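Local structure of sorbitol dehydrogenase (Gluconobacter oxydans, 5ITG) at residues V164-R173 with F202-L213; W176-V185 with L213-P224. The protein probably oxidises D-sorbitol to L-sorbose with a nicotinamide cofactor, NADPH being the reduced form, as a member of the mannitol dehydrogenase family. All coordinates share one frame; numbering follows the deposited sequence.

Contact 1 (V164-R173 with F202-L213); sequences VFGYVVEALR and FLGYAKARDPEL
Val169 fits as a knob into a hole made by Phe202, Tyr205, Ala206 and Leu213. Its CG1, anti to the backbone N (chi1 170°), meets Leu213 CD2 at 3.5 Å. CG2 touches the carbonyl oxygen of Phe202. CB packs against Tyr205 CD1.

The Phe202 ring reaches helix 164-173 with its CE1 corner, which lies 3.5 Å from Val168 CB. Phe165 CD1 sits over one face of this ring, and Val164 O meets its edge. The Phe165 and Phe202 planes are 57° apart, an oblique pairing.

Tyr205 lays one face on the backbone at Phe165 and Gly166. Gly166 CA makes an off-centre CH-pi contact, 4.2 Å from the ring centroid. Tyr205 OH donates to a water that in turn donates to Gly166 O.

At the far end Leu213 CD1 packs on Arg173 CA and CB. Arg173 grips Glu170 side-on: NE bonds OE1 at 2.9 Å and NH2 bonds OE2 at 2.8 Å. Its NH1 pairs with Asp177. A second water donates to Glu170 OE1 and accepts a weak bond from Arg209 NE.

The axes of the helical pieces 164-173 and 202-209 come within 9.4 Å and cross at -66°. This is a buried helix-helix crossing within the Rossmann domain.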
loop_
_atom_site.group_PDB
_atom_site.type_symbol
_atom_site.label_atom_id
_atom_site.label_comp_id
_atom_site.label_asym_id
_atom_site.label_seq_id
_atom_site.Cartn_x
_atom_site.Cartn_y
_atom_site.Cartn_z
ATOM N N VAL A 164 11.764 8.834 14.105
ATOM C CA VAL A 164 11.701 9.552 12.839
ATOM C C VAL A 164 11.202 10.963 13.111
ATOM O O VAL A 164 11.675 11.924 12.516
ATOM C CB VAL A 164 10.765 8.827 11.817
ATOM C CG1 VAL A 164 9.320 8.872 12.286
ATOM C CG2 VAL A 164 10.917 9.448 10.437
ATOM N N PHE A 165 10.257 11.085 14.036
ATOM C CA PHE A 165 9.704 12.389 14.395
ATOM C C PHE A 165 10.820 13.292 14.917
ATOM O O PHE A 165 10.951 14.447 14.503
ATOM C CB PHE A 165 8.641 12.223 15.478
ATOM C CG PHE A 165 7.727 11.066 15.243
ATOM C CD1 PHE A 165 6.863 11.055 14.152
ATOM C CD2 PHE A 165 7.743 9.972 16.095
ATOM C CE1 PHE A 165 6.029 9.966 13.912
ATOM C CE2 PHE A 165 6.914 8.882 15.867
ATOM C CZ PHE A 165 6.053 8.880 14.768
ATOM N N GLY A 166 11.618 12.754 15.835
ATOM C CA GLY A 166 12.712 13.518 16.406
ATOM C C GLY A 166 13.748 13.944 15.380
ATOM O O GLY A 166 14.200 15.088 15.394
ATOM N N TYR A 167 14.127 13.026 14.493
ATOM C CA TYR A 167 15.119 13.315 13.459
ATOM C C TYR A 167 14.642 14.387 12.489
ATOM O O TYR A 167 15.358 15.346 12.200
ATOM C CB TYR A 167 15.440 12.047 12.665
ATOM C CG TYR A 167 16.505 11.162 13.278
ATOM C CD1 TYR A 167 17.854 11.515 13.212
ATOM C CD2 TYR A 167 16.166 9.968 13.912
ATOM C CE1 TYR A 167 18.846 10.695 13.765
ATOM C CE2 TYR A 167 17.151 9.140 14.470
ATOM C CZ TYR A 167 18.485 9.513 14.391
ATOM O OH TYR A 167 19.457 8.707 14.940
ATOM N N VAL A 168 13.428 14.209 11.981
ATOM C CA VAL A 168 12.853 15.139 11.017
ATOM C C VAL A 168 12.641 16.533 11.585
ATOM O O VAL A 168 13.057 17.520 10.983
ATOM C CB VAL A 168 11.512 14.588 10.463
ATOM C CG1 VAL A 168 10.777 15.662 9.676
ATOM C CG2 VAL A 168 11.794 13.386 9.561
ATOM N N VAL A 169 11.995 16.622 12.740
ATOM C CA VAL A 169 11.751 17.921 13.346
ATOM C C VAL A 169 13.049 18.614 13.776
ATOM O O VAL A 169 13.196 19.819 13.581
ATOM C CB VAL A 169 10.769 17.791 14.530
ATOM C CG1 VAL A 169 10.702 19.092 15.317
ATOM C CG2 VAL A 169 9.375 17.440 13.987
ATOM N N GLU A 170 13.996 17.866 14.344
ATOM C CA GLU A 170 15.267 18.472 14.743
ATOM C C GLU A 170 16.002 18.956 13.492
ATOM O O GLU A 170 16.621 20.023 13.496
ATOM C CB GLU A 170 16.132 17.465 15.512
ATOM C CG GLU A 170 17.548 17.944 15.823
ATOM C CD GLU A 170 17.607 19.151 16.764
ATOM O OE1 GLU A 170 16.551 19.654 17.209
ATOM O OE2 GLU A 170 18.733 19.600 17.061
ATOM N N ALA A 171 15.936 18.178 12.413
ATOM C CA ALA A 171 16.598 18.578 11.175
ATOM C C ALA A 171 15.972 19.873 10.650
ATOM O O ALA A 171 16.676 20.790 10.210
ATOM C CB ALA A 171 16.478 17.469 10.127
ATOM N N LEU A 172 14.645 19.950 10.701
ATOM C CA LEU A 172 13.946 21.140 10.233
ATOM C C LEU A 172 14.294 22.351 11.098
ATOM O O LEU A 172 14.445 23.462 10.590
ATOM C CB LEU A 172 12.435 20.892 10.229
ATOM C CG LEU A 172 11.981 19.950 9.105
ATOM C CD1 LEU A 172 10.554 19.494 9.327
ATOM C CD2 LEU A 172 12.124 20.670 7.767
ATOM N N ARG A 173 14.439 22.136 12.400
ATOM C CA ARG A 173 14.788 23.231 13.302
ATOM C C ARG A 173 16.145 23.802 12.902
ATOM O O ARG A 173 16.303 25.014 12.719
ATOM C CB ARG A 173 14.854 22.740 14.752
ATOM C CG ARG A 173 15.121 23.854 15.764
ATOM C CD ARG A 173 15.403 23.318 17.159
ATOM N NE ARG A 173 16.675 22.601 17.235
ATOM C CZ ARG A 173 17.865 23.149 16.995
ATOM N NH1 ARG A 173 17.959 24.429 16.658
ATOM N NH2 ARG A 173 18.969 22.416 17.093
ATOM N N PHE A 202 4.230 14.579 12.580
ATOM C CA PHE A 202 5.366 15.489 12.652
ATOM C C PHE A 202 5.067 16.843 13.297
ATOM O O PHE A 202 5.920 17.394 13.991
ATOM C CB PHE A 202 5.983 15.657 11.266
ATOM C CG PHE A 202 6.693 14.429 10.794
ATOM C CD1 PHE A 202 7.886 14.027 11.397
ATOM C CD2 PHE A 202 6.140 13.627 9.800
ATOM C CE1 PHE A 202 8.510 12.843 11.018
ATOM C CE2 PHE A 202 6.755 12.444 9.416
ATOM C CZ PHE A 202 7.944 12.049 10.026
ATOM N N LEU A 203 3.867 17.377 13.088
ATOM C CA LEU A 203 3.507 18.651 13.712
ATOM C C LEU A 203 3.111 18.393 15.161
ATOM O O LEU A 203 3.206 19.282 16.009
ATOM C CB LEU A 203 2.341 19.328 12.980
ATOM C CG LEU A 203 2.593 19.855 11.562
ATOM C CD1 LEU A 203 1.371 20.631 11.094
ATOM C CD2 LEU A 203 3.815 20.751 11.541
ATOM N N GLY A 204 2.656 17.175 15.439
ATOM C CA GLY A 204 2.281 16.825 16.795
ATOM C C GLY A 204 3.526 16.832 17.663
ATOM O O GLY A 204 3.492 17.280 18.809
ATOM N N TYR A 205 4.634 16.336 17.114
ATOM C CA TYR A 205 5.895 16.303 17.842
ATOM C C TYR A 205 6.478 17.708 17.903
ATOM O O TYR A 205 6.955 18.152 18.950
ATOM C CB TYR A 205 6.886 15.359 17.156
ATOM C CG TYR A 205 8.260 15.325 17.797
ATOM C CD1 TYR A 205 9.205 16.312 17.523
ATOM C CD2 TYR A 205 8.612 14.309 18.685
ATOM C CE1 TYR A 205 10.472 16.289 18.115
ATOM C CE2 TYR A 205 9.877 14.274 19.287
ATOM C CZ TYR A 205 10.799 15.267 18.995
ATOM O OH TYR A 205 12.047 15.242 19.576
ATOM N N ALA A 206 6.432 18.404 16.772
ATOM C CA ALA A 206 6.949 19.762 16.683
ATOM C C ALA A 206 6.282 20.685 17.700
ATOM O O ALA A 206 6.950 21.505 18.335
ATOM C CB ALA A 206 6.742 20.307 15.267
ATOM N N LYS A 207 4.967 20.556 17.848
ATOM C CA LYS A 207 4.227 21.392 18.787
ATOM C C LYS A 207 4.722 21.172 20.212
ATOM O O LYS A 207 4.914 22.125 20.966
ATOM C CB LYS A 207 2.732 21.085 18.718
ATOM C CG LYS A 207 1.892 21.979 19.608
ATOM C CD LYS A 207 0.431 21.568 19.588
ATOM C CE LYS A 207 -0.406 22.539 20.398
ATOM N NZ LYS A 207 -0.228 23.931 19.888
ATOM N N ALA A 208 4.928 19.913 20.576
ATOM C CA ALA A 208 5.406 19.588 21.912
ATOM C C ALA A 208 6.819 20.123 22.095
ATOM O O ALA A 208 7.179 20.577 23.176
ATOM C CB ALA A 208 5.385 18.079 22.127
ATOM N N ARG A 209 7.609 20.063 21.029
ATOM C CA ARG A 209 8.991 20.532 21.054
ATOM C C ARG A 209 9.055 22.049 21.241
ATOM O O ARG A 209 9.766 22.544 22.120
ATOM C CB ARG A 209 9.692 20.136 19.752
ATOM C CG ARG A 209 11.132 20.594 19.626
ATOM C CD ARG A 209 12.058 19.804 20.534
ATOM N NE ARG A 209 13.431 20.288 20.442
ATOM C CZ ARG A 209 13.838 21.479 20.872
ATOM N NH1 ARG A 209 12.976 22.315 21.434
ATOM N NH2 ARG A 209 15.108 21.833 20.740
ATOM N N ASP A 210 8.306 22.776 20.415
ATOM C CA ASP A 210 8.266 24.233 20.469
ATOM C C ASP A 210 7.233 24.799 19.492
ATOM O O ASP A 210 7.383 24.681 18.276
ATOM C CB ASP A 210 9.653 24.808 20.157
ATOM C CG ASP A 210 9.611 26.285 19.811
ATOM O OD1 ASP A 210 8.765 27.009 20.376
ATOM O OD2 ASP A 210 10.437 26.725 18.979
ATOM N N PRO A 211 6.172 25.432 20.020
ATOM C CA PRO A 211 5.107 26.018 19.199
ATOM C C PRO A 211 5.600 26.846 18.012
ATOM O O PRO A 211 5.079 26.717 16.903
ATOM C CB PRO A 211 4.319 26.844 20.210
ATOM C CG PRO A 211 4.425 26.003 21.448
ATOM C CD PRO A 211 5.896 25.641 21.452
ATOM N N GLU A 212 6.594 27.698 18.238
ATOM C CA GLU A 212 7.129 28.516 17.156
ATOM C C GLU A 212 7.721 27.636 16.055
ATOM O O GLU A 212 7.624 27.957 14.869
ATOM C CB GLU A 212 8.208 29.456 17.685
ATOM C CG GLU A 212 7.700 30.508 18.648
ATOM C CD GLU A 212 8.825 31.347 19.222
ATOM O OE1 GLU A 212 9.667 31.831 18.431
ATOM O OE2 GLU A 212 8.862 31.527 20.460
ATOM N N LEU A 213 8.344 26.533 16.455
ATOM C CA LEU A 213 8.945 25.608 15.498
ATOM C C LEU A 213 7.875 24.920 14.657
ATOM O O LEU A 213 8.038 24.755 13.451
ATOM C CB LEU A 213 9.770 24.544 16.226
ATOM C CG LEU A 213 10.332 23.427 15.340
ATOM C CD1 LEU A 213 11.189 24.015 14.230
ATOM C CD2 LEU A 213 11.141 22.463 16.194
HETATM O O HOH W 1 14.242 16.215 18.131
HETATM O O HOH W 2 14.015 19.134 17.902
#

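Contact 2 (W176-V185 with L213-P224); sequences WDAGGKAFTV and LAKWIEENATFP
The backbones of 176-185 and 213-224 meet through one hydrogen bond, Val185 N to Thr222 O (2.9 Å, 166° at the hydrogen), at the start of strand 184-187.

Trp176 and Trp216 stack face to face. Their five-membered rings have centroids 3.4 Å apart and planes at 13°. The side chains slide past each other in opposite directions. Each CB therefore lies over the partner's six-membered ring, Trp176 CB at 3.5 Å from the Trp216 centroid. Both CG atoms are anti to the backbone N, which turns each indole toward the other segment. Leu213 CD1 extends the apolar contact at Trp176 CE3.

Ala182 CB fills the corner between Trp216 CH2, at 3.6 Å, and the end of helix 213-220. Asn220 ND2 bonds back to Trp216 O. With an alanine in place of Trp216, Trp176 would probably lose the stacking partner on one face, and a gap would open beside Ala182.

Further on, Val185 and Phe223 lie side by side, with Val185 CB 3.5 Å from Phe223 CD2. Thr184 OG1 and Thr222 OG1 come to 3.2 Å. Thr184 OG1 is also bonded to Ala270 N, and Thr222 OG1 to Gln268 O. A water donates to both Val185 O and Pro224 O.

The contact is mainly apolar and aromatic. Phe183 O and Thr222 N are buried in it without a partner, so the backbone pairing is incomplete, and packing probably supplies most of the hold.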
loop_
_atom_site.group_PDB
_atom_site.type_symbol
_atom_site.label_atom_id
_atom_site.label_comp_id
_atom_site.label_asym_id
_atom_site.label_seq_id
_atom_site.Cartn_x
_atom_site.Cartn_y
_atom_site.Cartn_z
ATOM N N TRP A 176 16.128 25.697 9.698
ATOM C CA TRP A 176 15.498 26.987 9.935
ATOM C C TRP A 176 16.462 27.966 10.609
ATOM O O TRP A 176 16.689 29.072 10.111
ATOM C CB TRP A 176 14.248 26.797 10.799
ATOM C CG TRP A 176 13.532 28.071 11.159
ATOM C CD1 TRP A 176 13.429 29.199 10.400
ATOM C CD2 TRP A 176 12.763 28.311 12.341
ATOM N NE1 TRP A 176 12.642 30.130 11.039
ATOM C CE2 TRP A 176 12.220 29.608 12.232
ATOM C CE3 TRP A 176 12.481 27.554 13.485
ATOM C CZ2 TRP A 176 11.410 30.164 13.220
ATOM C CZ3 TRP A 176 11.673 28.110 14.467
ATOM C CH2 TRP A 176 11.148 29.402 14.328
ATOM N N ASP A 177 17.041 27.542 11.730
ATOM C CA ASP A 177 17.969 28.382 12.480
ATOM C C ASP A 177 19.220 28.781 11.698
ATOM O O ASP A 177 19.766 29.858 11.924
ATOM C CB ASP A 177 18.373 27.694 13.795
ATOM C CG ASP A 177 17.230 27.643 14.808
ATOM O OD1 ASP A 177 16.287 28.449 14.688
ATOM O OD2 ASP A 177 17.279 26.814 15.740
ATOM N N ALA A 178 19.672 27.926 10.783
ATOM C CA ALA A 178 20.860 28.223 9.995
ATOM C C ALA A 178 20.542 28.997 8.716
ATOM O O ALA A 178 21.436 29.310 7.931
ATOM C CB ALA A 178 21.593 26.939 9.662
ATOM N N GLY A 179 19.266 29.304 8.506
ATOM C CA GLY A 179 18.877 30.045 7.323
ATOM C C GLY A 179 18.584 29.183 6.107
ATOM O O GLY A 179 18.475 29.697 4.991
ATOM N N GLY A 180 18.460 27.875 6.314
ATOM C CA GLY A 180 18.172 26.971 5.213
ATOM C C GLY A 180 16.691 26.926 4.887
ATOM O O GLY A 180 15.915 27.719 5.414
ATOM N N LYS A 181 16.293 25.996 4.023
ATOM C CA LYS A 181 14.892 25.864 3.631
ATOM C C LYS A 181 14.263 24.566 4.129
ATOM O O LYS A 181 14.963 23.592 4.402
ATOM C CB LYS A 181 14.775 25.942 2.107
ATOM C CG LYS A 181 15.129 27.307 1.539
ATOM C CD LYS A 181 15.029 27.346 0.028
ATOM C CE LYS A 181 16.082 26.473 -0.627
ATOM N NZ LYS A 181 16.051 26.620 -2.111
ATOM N N ALA A 182 12.941 24.557 4.258
ATOM C CA ALA A 182 12.246 23.353 4.710
ATOM C C ALA A 182 12.245 22.356 3.567
ATOM O O ALA A 182 12.377 22.735 2.406
ATOM C CB ALA A 182 10.803 23.687 5.109
ATOM N N PHE A 183 12.129 21.075 3.886
ATOM C CA PHE A 183 12.060 20.067 2.836
ATOM C C PHE A 183 10.645 19.503 2.789
ATOM O O PHE A 183 9.803 19.847 3.619
ATOM C CB PHE A 183 13.085 18.937 3.061
ATOM C CG PHE A 183 13.128 18.400 4.467
ATOM C CD1 PHE A 183 12.003 17.832 5.056
ATOM C CD2 PHE A 183 14.318 18.433 5.195
ATOM C CE1 PHE A 183 12.060 17.305 6.345
ATOM C CE2 PHE A 183 14.382 17.908 6.487
ATOM C CZ PHE A 183 13.254 17.345 7.061
ATOM N N THR A 184 10.384 18.656 1.801
ATOM C CA THR A 184 9.078 18.035 1.656
ATOM C C THR A 184 9.034 16.718 2.430
ATOM O O THR A 184 9.966 15.918 2.350
ATOM C CB THR A 184 8.785 17.721 0.173
ATOM O OG1 THR A 184 8.699 18.941 -0.572
ATOM C CG2 THR A 184 7.481 16.934 0.037
ATOM N N VAL A 185 7.965 16.499 3.185
ATOM C CA VAL A 185 7.809 15.243 3.919
ATOM C C VAL A 185 6.880 14.405 3.041
ATOM O O VAL A 185 5.696 14.712 2.904
ATOM C CB VAL A 185 7.162 15.453 5.299
ATOM C CG1 VAL A 185 6.930 14.119 5.963
ATOM C CG2 VAL A 185 8.056 16.327 6.171
ATOM N N LEU A 213 8.344 26.533 16.455
ATOM C CA LEU A 213 8.945 25.608 15.498
ATOM C C LEU A 213 7.875 24.920 14.657
ATOM O O LEU A 213 8.038 24.755 13.451
ATOM C CB LEU A 213 9.770 24.544 16.226
ATOM C CG LEU A 213 10.332 23.427 15.340
ATOM C CD1 LEU A 213 11.189 24.015 14.230
ATOM C CD2 LEU A 213 11.141 22.463 16.194
ATOM N N ALA A 214 6.780 24.521 15.300
ATOM C CA ALA A 214 5.687 23.854 14.597
ATOM C C ALA A 214 5.061 24.827 13.612
ATOM O O ALA A 214 4.695 24.451 12.497
ATOM C CB ALA A 214 4.644 23.368 15.589
ATOM N N LYS A 215 4.944 26.083 14.032
ATOM C CA LYS A 215 4.374 27.115 13.178
ATOM C C LYS A 215 5.196 27.230 11.901
ATOM O O LYS A 215 4.645 27.256 10.798
ATOM C CB LYS A 215 4.356 28.463 13.907
ATOM C CG LYS A 215 3.858 29.616 13.051
ATOM C CD LYS A 215 3.971 30.952 13.779
ATOM C CE LYS A 215 3.503 32.098 12.893
ATOM N NZ LYS A 215 2.093 31.918 12.431
ATOM N N TRP A 216 6.518 27.287 12.056
ATOM C CA TRP A 216 7.424 27.398 10.918
ATOM C C TRP A 216 7.306 26.202 9.976
ATOM O O TRP A 216 7.248 26.366 8.757
ATOM C CB TRP A 216 8.883 27.501 11.381
ATOM C CG TRP A 216 9.830 27.756 10.239
ATOM C CD1 TRP A 216 10.022 28.941 9.586
ATOM C CD2 TRP A 216 10.647 26.791 9.561
ATOM N NE1 TRP A 216 10.903 28.774 8.544
ATOM C CE2 TRP A 216 11.302 27.465 8.506
ATOM C CE3 TRP A 216 10.888 25.421 9.741
ATOM C CZ2 TRP A 216 12.183 26.816 7.635
ATOM C CZ3 TRP A 216 11.763 24.779 8.875
ATOM C CH2 TRP A 216 12.401 25.477 7.834
ATOM N N ILE A 217 7.283 24.998 10.540
ATOM C CA ILE A 217 7.187 23.802 9.712
ATOM C C ILE A 217 5.851 23.766 8.971
ATOM O O ILE A 217 5.798 23.475 7.774
ATOM C CB ILE A 217 7.351 22.517 10.556
ATOM C CG1 ILE A 217 8.745 22.491 11.192
ATOM C CG2 ILE A 217 7.161 21.294 9.671
ATOM C CD1 ILE A 217 9.017 21.278 12.078
ATOM N N GLU A 218 4.781 24.085 9.687
ATOM C CA GLU A 218 3.445 24.097 9.106
ATOM C C GLU A 218 3.395 25.032 7.900
ATOM O O GLU A 218 2.723 24.749 6.912
ATOM C CB GLU A 218 2.432 24.550 10.166
ATOM C CG GLU A 218 0.957 24.342 9.816
ATOM C CD GLU A 218 0.457 25.281 8.727
ATOM O OE1 GLU A 218 0.656 26.514 8.857
ATOM O OE2 GLU A 218 -0.149 24.790 7.749
ATOM N N GLU A 219 4.128 26.137 7.975
ATOM C CA GLU A 219 4.131 27.119 6.900
ATOM C C GLU A 219 5.116 26.876 5.768
ATOM O O GLU A 219 4.843 27.238 4.632
ATOM C CB GLU A 219 4.390 28.513 7.477
ATOM C CG GLU A 219 3.394 28.929 8.544
ATOM C CD GLU A 219 3.698 30.295 9.123
ATOM O OE1 GLU A 219 4.788 30.461 9.713
ATOM O OE2 GLU A 219 2.850 31.203 8.992
ATOM N N ASN A 220 6.254 26.259 6.065
ATOM C CA ASN A 220 7.265 26.052 5.036
ATOM C C ASN A 220 7.438 24.631 4.508
ATOM O O ASN A 220 7.781 24.437 3.342
ATOM C CB ASN A 220 8.600 26.604 5.538
ATOM C CG ASN A 220 8.566 28.114 5.705
ATOM O OD1 ASN A 220 8.581 28.860 4.724
ATOM N ND2 ASN A 220 8.493 28.571 6.950
ATOM N N ALA A 221 7.211 23.638 5.356
ATOM C CA ALA A 221 7.326 22.257 4.913
ATOM C C ALA A 221 6.023 21.909 4.205
ATOM O O ALA A 221 5.057 22.670 4.264
ATOM C CB ALA A 221 7.534 21.338 6.112
ATOM N N THR A 222 5.997 20.771 3.524
ATOM C CA THR A 222 4.783 20.330 2.843
ATOM C C THR A 222 4.633 18.842 3.134
ATOM O O THR A 222 5.636 18.153 3.372
ATOM C CB THR A 222 4.851 20.563 1.302
ATOM O OG1 THR A 222 5.935 19.811 0.743
ATOM C CG2 THR A 222 5.046 22.051 0.989
ATOM N N PHE A 223 3.390 18.360 3.130
ATOM C CA PHE A 223 3.078 16.951 3.401
ATOM C C PHE A 223 2.076 16.435 2.358
ATOM O O PHE A 223 0.929 16.109 2.690
ATOM C CB PHE A 223 2.457 16.794 4.796
ATOM C CG PHE A 223 3.309 17.330 5.917
ATOM C CD1 PHE A 223 3.347 18.694 6.194
ATOM C CD2 PHE A 223 4.076 16.466 6.696
ATOM C CE1 PHE A 223 4.137 19.193 7.233
ATOM C CE2 PHE A 223 4.870 16.952 7.737
ATOM C CZ PHE A 223 4.900 18.319 8.005
ATOM N N PRO A 224 2.511 16.321 1.094
ATOM C CA PRO A 224 1.611 15.850 0.043
ATOM C C PRO A 224 1.085 14.452 0.279
ATOM O O PRO A 224 1.788 13.594 0.816
ATOM C CB PRO A 224 2.476 15.929 -1.213
ATOM C CG PRO A 224 3.838 15.562 -0.679
ATOM C CD PRO A 224 3.900 16.389 0.599
HETATM O O HOH W 3 3.565 13.044 3.036
#

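Overall arrangement
From the N terminus, helix 164-177 supplies the first segment of contact 1 and starts that of contact 2, which runs on into strand 184-187. Helix 194-209 then returns to the first helix, and contact 1 closes a loop of 28 residues. Helix 211-220 follows, and contact 2 closes a loop of 27. The two loops cross, since their segments alternate along the chain. Leu213 belongs to both contacts, whose centres are about 10 Å apart. Leu172 bridges them by packing on Phe183 and Ile217. Together they join helix 164-177 to helices 194-209 and 211-220, and strand 184-187, parallel to strand 125-128 in the Rossmann-domain sheet, to the loop 221-224.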